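Local coordinates for protein leucine aminopeptidase 1 (Caenorhabditis elegans, PDB 2HC9) that removes N-terminal amino acids, preferably leucine, from peptides using two zinc ions per subunit, and probably serves as a digestive enzyme, at residues 387-392 and 473-478; 127-132 and 396-401; 247-252 and 280-285; 163-168 and 289-294; 456-461 and 469-474. The protein carries 1 engineered substitution. All coordinates share one frame; numbering follows the deposited sequence. Where two conformers were deposited one is given.

Contact 1: 387-392 and 473-478; sequences NEIIKA and PALFST
The flat carbonyl group of A392 has L475 over one face: methyl CD1 of L475 stands 3.7 Å from C of A392, well off the carbonyl plane. T478 reaches the same group nearer its rim, with OG1 of T478 2.9 Å from O of A392, tilted out of the plane toward the face that L475 covers. The same OG1 of T478 lies 3.1 Å from O of L475 in its own helix. The F476 ring, which takes little part across the pair, meets F358 edge-to-face. The axes of 387-392 and 473-478, on helices 383-396 and 473-480 of the catalytic domain, approach to 9.2 Å at 122°, a worked example of helix pairing through a small residue: A392 has only a methyl to interpose, and its CA comes within 5.4 Å of the CA of T478. L475 sends CG anti to its backbone N (chi1 -180°), carrying CD1 to the neighbouring helix, where CD1 of L475 also lies 3.9 Å from CB of A392. I389 crosses it at about a right angle, CG1 of I389 being 4.1 Å from CD1 of L475. S396 OG is a further hydrogen-bond partner of A392 O.

Contact 2: 127-132 and 396-401; sequences IARTFC and SGDLVA
R129 reaches from the N-terminal domain to D398 of the catalytic domain, and the pair forms an interdomain salt bridge flanked by two bridging waters. From CB, at the turn that closes helix 120-128, the chain runs extended from CG to NE, and on its way the side chain packs on Y94 of helix 90-97 and V170 of helix 157-178. At the head of the chain the guanidinium comes to the carboxylate, with R129 CZ 3.6 Å from D398 OD1. R129 NH1 makes the direct link, 2.8 Å to D398 OD1, but the hydrogen bond is weak, bent to 122° at the hydrogen; the guanidinium and carboxylate planes are 45° apart and the oxygen approaches obliquely. Charge attraction therefore probably contributes more here than bond direction. In the guanidinium plane NH1 also gives a proton to a water, 3.0 Å from R129 NH1, which passes one on to the backbone O of S396. NH2 is held by T469 O, and a second water, only weakly bound to it, donates to D398 OD2. That carboxylate oxygen also accepts from G472 N and L475 N, so D398 ties the arginine to the start of helix 473-480. The aspartate is itself set by its backbone: G397, with a phi of 80°, ends helix 383-396, and S396 forms an ST turn while its hydroxyl is also bonded to A392 O. In that turn D398 N donates to S396 OG over 3.1 Å.

Contact 3: 247-252 and 280-285; sequences IALVGK and AGMLEA. With ZN (zinc ion), chain C.
An apolar strand-to-helix contact, wholly buried, joins L249 and G251 of strand 246-254 to M282 of helix 277-290. It belongs to a beta-alpha-beta crossover of the catalytic domain: strand 246-254 and strand 297-307 run parallel and side by side, and helix 277-290, which lies between them in sequence, packs against the sheet. The short strand and helix axes approach to 7.3 Å, with N-to-C directions 148° apart. M282 has the largest share of the interface, with L249 next. The methionine chain bends at chi2 (-46°) and again at chi3, which brings CE back over L249, the two side chains crossing at an oblique angle. CE of M282 comes to rest 3.8 Å from CB of L249, and SD of M282 stands 3.9 Å from the same carbon. Further back, CG of M282 lies 3.8 Å from the backbone O of V250 and 3.9 Å from CA of G251. The glycine matters to this fit, since a beta carbon at G251 would come tight against that methylene. F476 of helix 473-480 touches both L249 and M282, and F358 and M360 of the adjoining strand 356-361 also pack on the methionine. The same strand that is backed by the methionine delivers a metal ligand one residue beyond G251. K252 leads away from the helix, extended beyond CG, to a zinc ion that D257, D275 and E336 also bind. NZ of K252 sits 2.1 Å from the zinc, and a water O also binds at 2.1 Å from the metal.

Contact 4: 163-168 and 289-294; sequences LTDLSE and LVKHGF
A histidine-carboxylate hydrogen bond ties helix 157-178 to the turn that follows helix 277-290, with D165 on the first and H292 on the second. NE2 of H292 donates to OD2 of D165 over a short 2.6 Å, at an N-H...O angle of 145°. The bond uses the anti lone pair of OD2, the one facing away from the other carboxylate oxygen, and the oxygen lies 22° out of the imidazole plane. Carboxylate and ring are turned 57° apart, so the two groups are far from coplanar. Beside them K291 crosses the acid obliquely, CD of K291 being 3.9 Å from CG of D165. The lysine then bends at its end, and in this conformer its NZ reaches D165 only through a water, which is 3.0 Å from D165 OD1 and 2.9 Å from K291 NZ. The backbone of H292 also pairs with that of S485 near the C-terminus. With a leucine in place of D165, the NE2 proton of H292 would probably lose its acceptor and the bridging water one of its anchors. Such close contact with a carboxylate is likely to make the imidazole more basic than it would be in water, while the nearby lysine charge would partly offset the pull.

Contact 5: 456-461 and 469-474; sequences LDIAAP and TGYGPA
Y471 packs against I458 and P461 where the chain leaves strand 452-457 of the central sheet, in the loops that lead on to helix 473-480 of the catalytic domain, with G472 as that helix's N-cap. The polar link is a single hydroxyl bond: T469 OG1 donates to P461 O over 2.8 Å, in the carbonyl plane and on a lone pair, at a C=O...O angle of 136°. T469 has OG1 between the backbone N and the carbonyl carbon (chi1 52°), which aims the hydroxyl at P461 O. Beside the loop D457 holds T364 and the backbone N of L363, residues of the bicarbonate pocket. The phenol OH of Y471 goes outside the two segments, to L399 O, fixing the ring's far end. The apolar part centres on the tyrosine ring. CG2 of I458 presses obliquely on CE2 of Y471 at 3.4 Å, and CB of P461 lies 3.9 Å from CD1 of Y471, again oblique to the ring. Cutting Y471 back to alanine is likely to leave I458 and P461 facing a gap and L399 O without its phenol partner. At the ring edge, near its plane, methyl CD2 of L456 meets CE2 of Y471 at 4.1 Å.

Overall arrangement
Helix 473-480 connects much of this set: contact 1 and contact 5 share P473 and A474, and their centres lie about 11 Å apart. Contact 2 joins the same region through its aspartate, as D398 OD2 is 2.8 Å from G472 N and 3.0 Å from L475 N. F476 of contact 1 reaches contact 3, with CE2 of F476 3.7 Å from SD of M282. Contacts 3 and 4 both use helix 277-290, and L166 of 163-168 packs on P473. Toward the metal, contact 3 supplies zinc ligand K252, and the I458 side chain of contact 5 is about 11 Å from a zinc ion; contacts 1, 2 and 4 lie away from the metal and bicarbonate sites.

Contact 1: 387-392 and 473-478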
# COMPACT_ATOMS: atom_id res chain seq x y z
N ASN A 387 0.54 -31.62 -26.51
CA ASN A 387 1.40 -32.75 -26.15
C ASN A 387 2.76 -32.68 -26.82
O ASN A 387 3.78 -32.94 -26.19
CB ASN A 387 0.71 -34.08 -26.47
CG ASN A 387 -0.54 -34.29 -25.64
OD1 ASN A 387 -0.61 -33.86 -24.49
ND2 ASN A 387 -1.53 -34.94 -26.22
N GLU A 388 2.77 -32.31 -28.10
CA GLU A 388 4.02 -32.30 -28.85
C GLU A 388 5.00 -31.22 -28.32
O GLU A 388 6.20 -31.45 -28.30
CB GLU A 388 3.73 -32.06 -30.32
CG GLU A 388 4.92 -32.31 -31.19
CD GLU A 388 4.63 -32.00 -32.64
OE1 GLU A 388 3.46 -31.69 -32.95
OE2 GLU A 388 5.58 -32.08 -33.46
N ILE A 389 4.49 -30.05 -27.94
CA ILE A 389 5.37 -28.98 -27.45
C ILE A 389 5.85 -29.29 -26.04
O ILE A 389 6.96 -28.94 -25.66
CB ILE A 389 4.74 -27.56 -27.58
CG1 ILE A 389 5.86 -26.48 -27.62
CG2 ILE A 389 3.62 -27.31 -26.52
CD1 ILE A 389 5.38 -25.09 -28.03
N ILE A 390 5.04 -30.02 -25.27
CA ILE A 390 5.50 -30.42 -23.93
C ILE A 390 6.66 -31.40 -24.08
O ILE A 390 7.70 -31.31 -23.39
CB ILE A 390 4.33 -31.02 -23.08
CG1 ILE A 390 3.39 -29.89 -22.64
CG2 ILE A 390 4.87 -31.72 -21.82
CD1 ILE A 390 1.96 -30.37 -22.28
N LYS A 391 6.49 -32.34 -25.01
CA LYS A 391 7.54 -33.29 -25.34
C LYS A 391 8.83 -32.59 -25.84
O LYS A 391 9.96 -32.94 -25.42
CB LYS A 391 7.00 -34.26 -26.40
CG LYS A 391 8.06 -35.19 -26.97
CD LYS A 391 7.39 -36.17 -27.92
CE LYS A 391 8.40 -36.88 -28.80
NZ LYS A 391 7.71 -37.93 -29.60
N ALA A 392 8.66 -31.62 -26.73
CA ALA A 392 9.77 -30.77 -27.20
C ALA A 392 10.45 -30.00 -26.06
O ALA A 392 11.68 -29.87 -26.07
CB ALA A 392 9.29 -29.80 -28.29
N PRO A 473 15.12 -20.86 -28.95
CA PRO A 473 15.80 -21.63 -30.01
C PRO A 473 15.88 -23.15 -29.76
O PRO A 473 15.65 -23.93 -30.68
CB PRO A 473 17.21 -21.01 -30.05
CG PRO A 473 16.97 -19.54 -29.57
CD PRO A 473 15.90 -19.68 -28.51
N ALA A 474 16.17 -23.57 -28.53
CA ALA A 474 16.27 -25.01 -28.26
C ALA A 474 14.89 -25.64 -28.40
O ALA A 474 14.75 -26.68 -29.04
CB ALA A 474 16.88 -25.28 -26.88
N LEU A 475 13.87 -25.02 -27.80
CA LEU A 475 12.48 -25.52 -27.90
C LEU A 475 12.05 -25.72 -29.36
O LEU A 475 11.57 -26.79 -29.73
CB LEU A 475 11.51 -24.52 -27.26
CG LEU A 475 10.05 -24.98 -27.32
CD1 LEU A 475 9.84 -26.35 -26.59
CD2 LEU A 475 9.18 -23.89 -26.67
N PHE A 476 12.21 -24.69 -30.18
CA PHE A 476 11.72 -24.80 -31.56
C PHE A 476 12.59 -25.65 -32.46
O PHE A 476 12.12 -26.20 -33.43
CB PHE A 476 11.42 -23.44 -32.17
CG PHE A 476 10.14 -22.85 -31.65
CD1 PHE A 476 8.92 -23.30 -32.14
CD2 PHE A 476 10.16 -21.93 -30.61
CE1 PHE A 476 7.71 -22.81 -31.62
CE2 PHE A 476 8.96 -21.41 -30.09
CZ PHE A 476 7.73 -21.86 -30.59
N SER A 477 13.87 -25.76 -32.12
CA SER A 477 14.74 -26.70 -32.83
C SER A 477 14.26 -28.12 -32.64
O SER A 477 14.23 -28.88 -33.60
CB SER A 477 16.18 -26.56 -32.34
OG SER A 477 16.68 -25.34 -32.82
N THR A 478 13.89 -28.47 -31.41
CA THR A 478 13.39 -29.84 -31.14
C THR A 478 11.98 -30.00 -31.66
O THR A 478 11.66 -31.05 -32.21
CB THR A 478 13.46 -30.33 -29.64
OG1 THR A 478 12.70 -29.47 -28.78
CG2 THR A 478 14.90 -30.46 -29.14

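Contact 2: 127-132 and 396-401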
# COMPACT_ATOMS: atom_id res chain seq x y z
N ILE A 127 25.04 -25.22 -21.28
CA ILE A 127 26.42 -24.68 -21.16
C ILE A 127 26.56 -23.36 -21.92
O ILE A 127 27.13 -22.38 -21.40
CB ILE A 127 27.48 -25.71 -21.67
CG1 ILE A 127 27.52 -26.97 -20.80
CG2 ILE A 127 28.88 -25.07 -21.77
CD1 ILE A 127 28.30 -28.16 -21.44
N ALA A 128 26.05 -23.33 -23.15
CA ALA A 128 26.09 -22.13 -23.98
C ALA A 128 25.50 -20.92 -23.27
O ALA A 128 26.05 -19.82 -23.36
CB ALA A 128 25.35 -22.39 -25.31
N ARG A 129 24.40 -21.11 -22.54
CA ARG A 129 23.68 -19.99 -21.87
C ARG A 129 24.57 -19.26 -20.86
O ARG A 129 24.30 -18.11 -20.50
CB ARG A 129 22.42 -20.45 -21.08
CG ARG A 129 21.40 -21.33 -21.81
CD ARG A 129 20.25 -21.85 -20.89
NE ARG A 129 19.52 -23.01 -21.45
CZ ARG A 129 18.69 -22.92 -22.50
NH1 ARG A 129 18.07 -24.01 -22.97
NH2 ARG A 129 18.49 -21.75 -23.10
N THR A 130 25.61 -19.94 -20.35
CA THR A 130 26.43 -19.35 -19.28
C THR A 130 27.53 -18.46 -19.85
O THR A 130 28.26 -17.84 -19.09
CB THR A 130 27.11 -20.43 -18.39
OG1 THR A 130 28.10 -21.14 -19.16
CG2 THR A 130 26.04 -21.40 -17.77
N PHE A 131 27.67 -18.43 -21.18
CA PHE A 131 28.65 -17.54 -21.83
C PHE A 131 27.98 -16.26 -22.30
O PHE A 131 27.56 -16.14 -23.46
CB PHE A 131 29.45 -18.28 -22.92
CG PHE A 131 30.43 -19.27 -22.32
CD1 PHE A 131 31.63 -18.82 -21.78
CD2 PHE A 131 30.07 -20.59 -22.16
CE1 PHE A 131 32.50 -19.71 -21.16
CE2 PHE A 131 30.94 -21.49 -21.54
CZ PHE A 131 32.15 -21.05 -21.04
N CYS A 132 27.79 -15.35 -21.35
CA CYS A 132 26.96 -14.16 -21.62
C CYS A 132 27.75 -13.20 -22.50
O CYS A 132 28.83 -12.74 -22.12
CB CYS A 132 26.58 -13.47 -20.29
SG CYS A 132 25.81 -14.60 -19.12
N SER A 396 14.39 -30.53 -25.16
CA SER A 396 15.25 -29.35 -25.40
C SER A 396 15.78 -28.75 -24.11
O SER A 396 16.78 -28.03 -24.15
CB SER A 396 14.48 -28.23 -26.13
OG SER A 396 13.32 -27.82 -25.38
N GLY A 397 15.12 -29.02 -22.99
CA GLY A 397 15.35 -28.25 -21.76
C GLY A 397 14.68 -26.88 -21.64
O GLY A 397 14.76 -26.26 -20.58
N ASP A 398 14.00 -26.43 -22.70
CA ASP A 398 13.18 -25.20 -22.64
C ASP A 398 11.77 -25.70 -22.25
O ASP A 398 10.94 -25.97 -23.11
CB ASP A 398 13.13 -24.52 -24.02
CG ASP A 398 14.39 -23.71 -24.36
OD1 ASP A 398 15.34 -23.64 -23.54
OD2 ASP A 398 14.42 -23.15 -25.47
N LEU A 399 11.54 -25.88 -20.96
CA LEU A 399 10.33 -26.57 -20.47
C LEU A 399 9.05 -25.83 -20.82
O LEU A 399 9.04 -24.59 -20.90
CB LEU A 399 10.41 -26.77 -18.96
CG LEU A 399 11.52 -27.76 -18.53
CD1 LEU A 399 11.68 -27.76 -17.01
CD2 LEU A 399 11.12 -29.16 -19.00
N VAL A 400 7.99 -26.60 -21.04
CA VAL A 400 6.67 -26.03 -21.38
C VAL A 400 5.61 -26.78 -20.55
O VAL A 400 5.68 -28.02 -20.42
CB VAL A 400 6.36 -26.19 -22.88
CG1 VAL A 400 4.97 -25.63 -23.21
CG2 VAL A 400 7.44 -25.50 -23.75
N ALA A 401 4.67 -26.02 -19.99
CA ALA A 401 3.53 -26.57 -19.26
C ALA A 401 2.25 -26.06 -19.92
O ALA A 401 2.23 -24.97 -20.53
CB ALA A 401 3.57 -26.10 -17.75
O HOH W 1 16.84 -22.14 -26.07
O HOH W 2 18.74 -26.76 -22.07

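Contact 3: 247-252 and 280-285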
# COMPACT_ATOMS: atom_id res chain seq x y z
N ILE A 247 4.32 -22.24 -41.53
CA ILE A 247 4.47 -22.06 -40.08
C ILE A 247 4.91 -20.62 -39.82
O ILE A 247 5.82 -20.13 -40.48
CB ILE A 247 5.53 -23.06 -39.50
CG1 ILE A 247 5.10 -24.52 -39.78
CG2 ILE A 247 5.77 -22.81 -38.02
CD1 ILE A 247 6.24 -25.54 -39.70
N ALA A 248 4.25 -19.94 -38.88
CA ALA A 248 4.66 -18.59 -38.48
C ALA A 248 5.13 -18.60 -37.04
O ALA A 248 4.51 -19.22 -36.17
CB ALA A 248 3.52 -17.60 -38.65
N LEU A 249 6.25 -17.90 -36.80
CA LEU A 249 6.76 -17.67 -35.46
C LEU A 249 6.60 -16.18 -35.15
O LEU A 249 7.38 -15.35 -35.64
CB LEU A 249 8.26 -18.05 -35.36
CG LEU A 249 8.58 -19.48 -35.80
CD1 LEU A 249 10.09 -19.71 -35.90
CD2 LEU A 249 7.92 -20.53 -34.87
N VAL A 250 5.60 -15.86 -34.34
CA VAL A 250 5.27 -14.46 -34.05
C VAL A 250 5.85 -14.14 -32.66
O VAL A 250 5.56 -14.83 -31.70
CB VAL A 250 3.74 -14.20 -34.09
CG1 VAL A 250 3.42 -12.67 -33.99
CG2 VAL A 250 3.10 -14.79 -35.42
N GLY A 251 6.66 -13.08 -32.57
CA GLY A 251 7.33 -12.74 -31.32
C GLY A 251 6.99 -11.34 -30.81
O GLY A 251 6.93 -10.37 -31.59
N LYS A 252 6.80 -11.23 -29.48
CA LYS A 252 6.62 -9.94 -28.81
C LYS A 252 7.95 -9.25 -28.63
O LYS A 252 8.83 -9.75 -27.89
CB LYS A 252 5.98 -10.14 -27.41
CG LYS A 252 5.86 -8.82 -26.59
CD LYS A 252 5.26 -9.08 -25.21
CE LYS A 252 5.31 -7.77 -24.39
NZ LYS A 252 4.71 -7.92 -23.00
N ALA A 280 13.17 -11.93 -29.65
CA ALA A 280 14.56 -12.42 -29.76
C ALA A 280 14.58 -13.93 -29.95
O ALA A 280 15.32 -14.47 -30.78
CB ALA A 280 15.37 -12.03 -28.50
N GLY A 281 13.79 -14.64 -29.14
CA GLY A 281 13.80 -16.11 -29.20
C GLY A 281 13.24 -16.65 -30.52
O GLY A 281 13.78 -17.61 -31.08
N MET A 282 12.19 -16.01 -31.04
CA MET A 282 11.62 -16.44 -32.34
C MET A 282 12.60 -16.16 -33.49
O MET A 282 12.80 -17.02 -34.37
CB MET A 282 10.27 -15.73 -32.63
CG MET A 282 9.10 -16.21 -31.71
SD MET A 282 9.03 -18.01 -31.56
CE MET A 282 7.27 -18.35 -31.71
N LEU A 283 13.21 -14.98 -33.48
CA LEU A 283 14.23 -14.62 -34.48
C LEU A 283 15.37 -15.63 -34.51
O LEU A 283 15.81 -16.07 -35.59
CB LEU A 283 14.80 -13.23 -34.14
CG LEU A 283 15.95 -12.75 -35.03
CD1 LEU A 283 15.45 -12.66 -36.47
CD2 LEU A 283 16.58 -11.44 -34.52
N GLU A 284 15.89 -15.98 -33.32
CA GLU A 284 17.04 -16.88 -33.26
C GLU A 284 16.69 -18.34 -33.48
O GLU A 284 17.52 -19.10 -33.98
CB GLU A 284 17.83 -16.67 -31.96
CG GLU A 284 18.33 -15.21 -31.80
CD GLU A 284 19.36 -14.80 -32.87
OE1 GLU A 284 20.06 -15.68 -33.40
OE2 GLU A 284 19.48 -13.57 -33.13
N ALA A 285 15.46 -18.72 -33.14
CA ALA A 285 14.93 -20.03 -33.59
C ALA A 285 14.85 -20.13 -35.10
O ALA A 285 15.24 -21.14 -35.67
CB ALA A 285 13.53 -20.32 -32.98
ZN ZN C . 5.06 -6.07 -22.02
O HOH W 3 3.65 -6.24 -20.49

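Contact 4: 163-168 and 289-294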
# COMPACT_ATOMS: atom_id res chain seq x y z
N LEU A 163 24.63 -27.96 -33.32
CA LEU A 163 24.76 -27.61 -31.90
C LEU A 163 25.57 -26.32 -31.71
O LEU A 163 25.31 -25.53 -30.82
CB LEU A 163 25.39 -28.77 -31.12
CG LEU A 163 24.48 -30.01 -31.00
CD1 LEU A 163 25.31 -31.23 -30.52
CD2 LEU A 163 23.31 -29.77 -30.03
N THR A 164 26.57 -26.11 -32.57
CA THR A 164 27.30 -24.84 -32.56
C THR A 164 26.37 -23.67 -32.95
O THR A 164 26.42 -22.60 -32.34
CB THR A 164 28.50 -24.93 -33.54
OG1 THR A 164 29.35 -26.01 -33.10
CG2 THR A 164 29.31 -23.64 -33.57
N ASP A 165 25.55 -23.89 -33.98
CA ASP A 165 24.57 -22.89 -34.41
C ASP A 165 23.51 -22.66 -33.34
O ASP A 165 23.07 -21.53 -33.12
CB ASP A 165 23.90 -23.33 -35.69
CG ASP A 165 24.79 -23.16 -36.92
OD1 ASP A 165 25.72 -22.33 -36.89
OD2 ASP A 165 24.54 -23.85 -37.92
N LEU A 166 23.09 -23.74 -32.68
CA LEU A 166 22.12 -23.59 -31.60
C LEU A 166 22.73 -22.80 -30.43
O LEU A 166 22.08 -21.90 -29.88
CB LEU A 166 21.65 -24.96 -31.10
CG LEU A 166 20.69 -24.90 -29.89
CD1 LEU A 166 19.39 -24.17 -30.28
CD2 LEU A 166 20.43 -26.31 -29.38
N SER A 167 23.96 -23.13 -30.06
CA SER A 167 24.68 -22.36 -29.05
C SER A 167 24.70 -20.88 -29.39
O SER A 167 24.50 -20.04 -28.51
CB SER A 167 26.11 -22.87 -28.86
OG SER A 167 26.12 -24.20 -28.36
N GLU A 168 24.98 -20.56 -30.64
CA GLU A 168 24.98 -19.16 -31.08
C GLU A 168 23.59 -18.56 -30.97
O GLU A 168 23.43 -17.43 -30.51
CB GLU A 168 25.54 -19.04 -32.52
CG GLU A 168 25.39 -17.64 -33.15
CD GLU A 168 26.32 -16.56 -32.54
OE1 GLU A 168 26.99 -16.78 -31.52
OE2 GLU A 168 26.36 -15.45 -33.10
N LEU A 289 16.93 -22.86 -37.50
CA LEU A 289 16.20 -23.79 -38.37
C LEU A 289 16.57 -23.57 -39.83
O LEU A 289 16.75 -24.53 -40.58
CB LEU A 289 14.69 -23.62 -38.19
CG LEU A 289 14.15 -24.12 -36.83
CD1 LEU A 289 12.71 -23.61 -36.54
CD2 LEU A 289 14.22 -25.65 -36.72
N VAL A 290 16.61 -22.32 -40.26
CA VAL A 290 16.83 -22.01 -41.68
C VAL A 290 18.27 -22.34 -42.10
O VAL A 290 18.53 -22.65 -43.27
CB VAL A 290 16.39 -20.54 -42.04
CG1 VAL A 290 16.81 -20.16 -43.48
CG2 VAL A 290 14.86 -20.44 -41.93
N LYS A 291 19.19 -22.33 -41.13
CA LYS A 291 20.57 -22.72 -41.40
C LYS A 291 20.71 -24.20 -41.73
O LYS A 291 21.75 -24.65 -42.23
CB LYS A 291 21.48 -22.36 -40.22
CG LYS A 291 21.75 -20.87 -40.09
CD LYS A 291 22.48 -20.60 -38.78
CE LYS A 291 22.91 -19.14 -38.69
NZ LYS A 291 23.98 -18.85 -39.68
N HIS A 292 19.65 -24.96 -41.46
CA HIS A 292 19.77 -26.40 -41.59
C HIS A 292 18.72 -27.03 -42.50
O HIS A 292 18.13 -28.06 -42.17
CB HIS A 292 19.91 -27.05 -40.22
CG HIS A 292 21.20 -26.70 -39.56
ND1 HIS A 292 22.35 -27.42 -39.78
CD2 HIS A 292 21.55 -25.67 -38.75
CE1 HIS A 292 23.36 -26.86 -39.13
NE2 HIS A 292 22.90 -25.79 -38.49
N GLY A 293 18.53 -26.43 -43.66
CA GLY A 293 17.77 -27.04 -44.74
C GLY A 293 16.30 -27.21 -44.39
O GLY A 293 15.70 -28.25 -44.66
N PHE A 294 15.72 -26.19 -43.78
CA PHE A 294 14.33 -26.29 -43.32
C PHE A 294 13.36 -26.43 -44.51
O PHE A 294 13.30 -25.57 -45.40
CB PHE A 294 13.93 -25.07 -42.49
CG PHE A 294 12.66 -25.27 -41.69
CD1 PHE A 294 12.69 -25.96 -40.47
CD2 PHE A 294 11.45 -24.73 -42.13
CE1 PHE A 294 11.51 -26.14 -39.71
CE2 PHE A 294 10.28 -24.90 -41.38
CZ PHE A 294 10.31 -25.61 -40.17
O HOH W 4 26.34 -20.41 -39.05

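Contact 5: 456-461 and 469-474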
# COMPACT_ATOMS: atom_id res chain seq x y z
N LEU A 456 2.54 -18.94 -26.30
CA LEU A 456 3.48 -19.43 -25.32
C LEU A 456 3.97 -18.22 -24.51
O LEU A 456 4.61 -17.32 -25.07
CB LEU A 456 4.68 -20.12 -26.02
CG LEU A 456 5.74 -20.74 -25.08
CD1 LEU A 456 5.13 -21.86 -24.21
CD2 LEU A 456 6.91 -21.27 -25.89
N ASP A 457 3.68 -18.20 -23.22
CA ASP A 457 4.09 -17.10 -22.33
C ASP A 457 5.36 -17.51 -21.57
O ASP A 457 5.37 -18.49 -20.80
CB ASP A 457 2.93 -16.83 -21.34
CG ASP A 457 3.11 -15.53 -20.52
OD1 ASP A 457 4.21 -14.94 -20.41
OD2 ASP A 457 2.08 -15.09 -19.95
N ILE A 458 6.42 -16.75 -21.79
CA ILE A 458 7.75 -17.13 -21.32
C ILE A 458 8.34 -16.06 -20.38
O ILE A 458 9.56 -16.01 -20.18
CB ILE A 458 8.72 -17.41 -22.51
CG1 ILE A 458 8.93 -16.14 -23.37
CG2 ILE A 458 8.18 -18.55 -23.37
CD1 ILE A 458 10.18 -16.21 -24.31
N ALA A 459 7.48 -15.25 -19.77
CA ALA A 459 7.97 -14.13 -18.95
C ALA A 459 9.06 -14.55 -17.97
O ALA A 459 10.13 -13.95 -17.91
CB ALA A 459 6.80 -13.47 -18.23
N ALA A 460 8.78 -15.57 -17.16
CA ALA A 460 9.76 -16.00 -16.15
C ALA A 460 10.89 -16.89 -16.70
O ALA A 460 12.05 -16.68 -16.35
CB ALA A 460 9.05 -16.66 -14.93
N PRO A 461 10.55 -17.94 -17.51
CA PRO A 461 11.67 -18.80 -17.98
C PRO A 461 12.68 -18.14 -18.91
O PRO A 461 13.75 -18.71 -19.14
CB PRO A 461 10.99 -19.96 -18.73
CG PRO A 461 9.58 -19.55 -18.93
CD PRO A 461 9.24 -18.47 -17.91
N THR A 469 18.07 -16.16 -20.36
CA THR A 469 18.44 -17.57 -20.53
C THR A 469 18.63 -17.96 -22.00
O THR A 469 19.17 -19.03 -22.30
CB THR A 469 17.36 -18.50 -19.94
OG1 THR A 469 16.08 -18.12 -20.50
CG2 THR A 469 17.32 -18.39 -18.40
N GLY A 470 18.13 -17.13 -22.92
CA GLY A 470 18.10 -17.56 -24.32
C GLY A 470 17.09 -18.65 -24.63
O GLY A 470 17.32 -19.50 -25.48
N TYR A 471 15.96 -18.63 -23.91
CA TYR A 471 14.85 -19.57 -24.15
C TYR A 471 14.26 -19.38 -25.54
O TYR A 471 14.05 -18.23 -26.00
CB TYR A 471 13.77 -19.28 -23.10
CG TYR A 471 12.62 -20.26 -23.06
CD1 TYR A 471 12.55 -21.25 -22.07
CD2 TYR A 471 11.58 -20.16 -23.99
CE1 TYR A 471 11.46 -22.14 -22.01
CE2 TYR A 471 10.50 -21.03 -23.96
CZ TYR A 471 10.44 -22.01 -22.98
OH TYR A 471 9.34 -22.83 -22.96
N GLY A 472 13.96 -20.50 -26.20
CA GLY A 472 13.19 -20.44 -27.44
C GLY A 472 13.86 -21.21 -28.58
O GLY A 472 13.24 -22.10 -29.14
N PRO A 473 15.12 -20.86 -28.95
CA PRO A 473 15.80 -21.63 -30.01
C PRO A 473 15.88 -23.15 -29.76
O PRO A 473 15.65 -23.93 -30.68
CB PRO A 473 17.21 -21.01 -30.05
CG PRO A 473 16.97 -19.54 -29.57
CD PRO A 473 15.90 -19.68 -28.51
N ALA A 474 16.17 -23.57 -28.53
CA ALA A 474 16.27 -25.01 -28.26
C ALA A 474 14.89 -25.64 -28.40
O ALA A 474 14.75 -26.68 -29.04
CB ALA A 474 16.88 -25.28 -26.88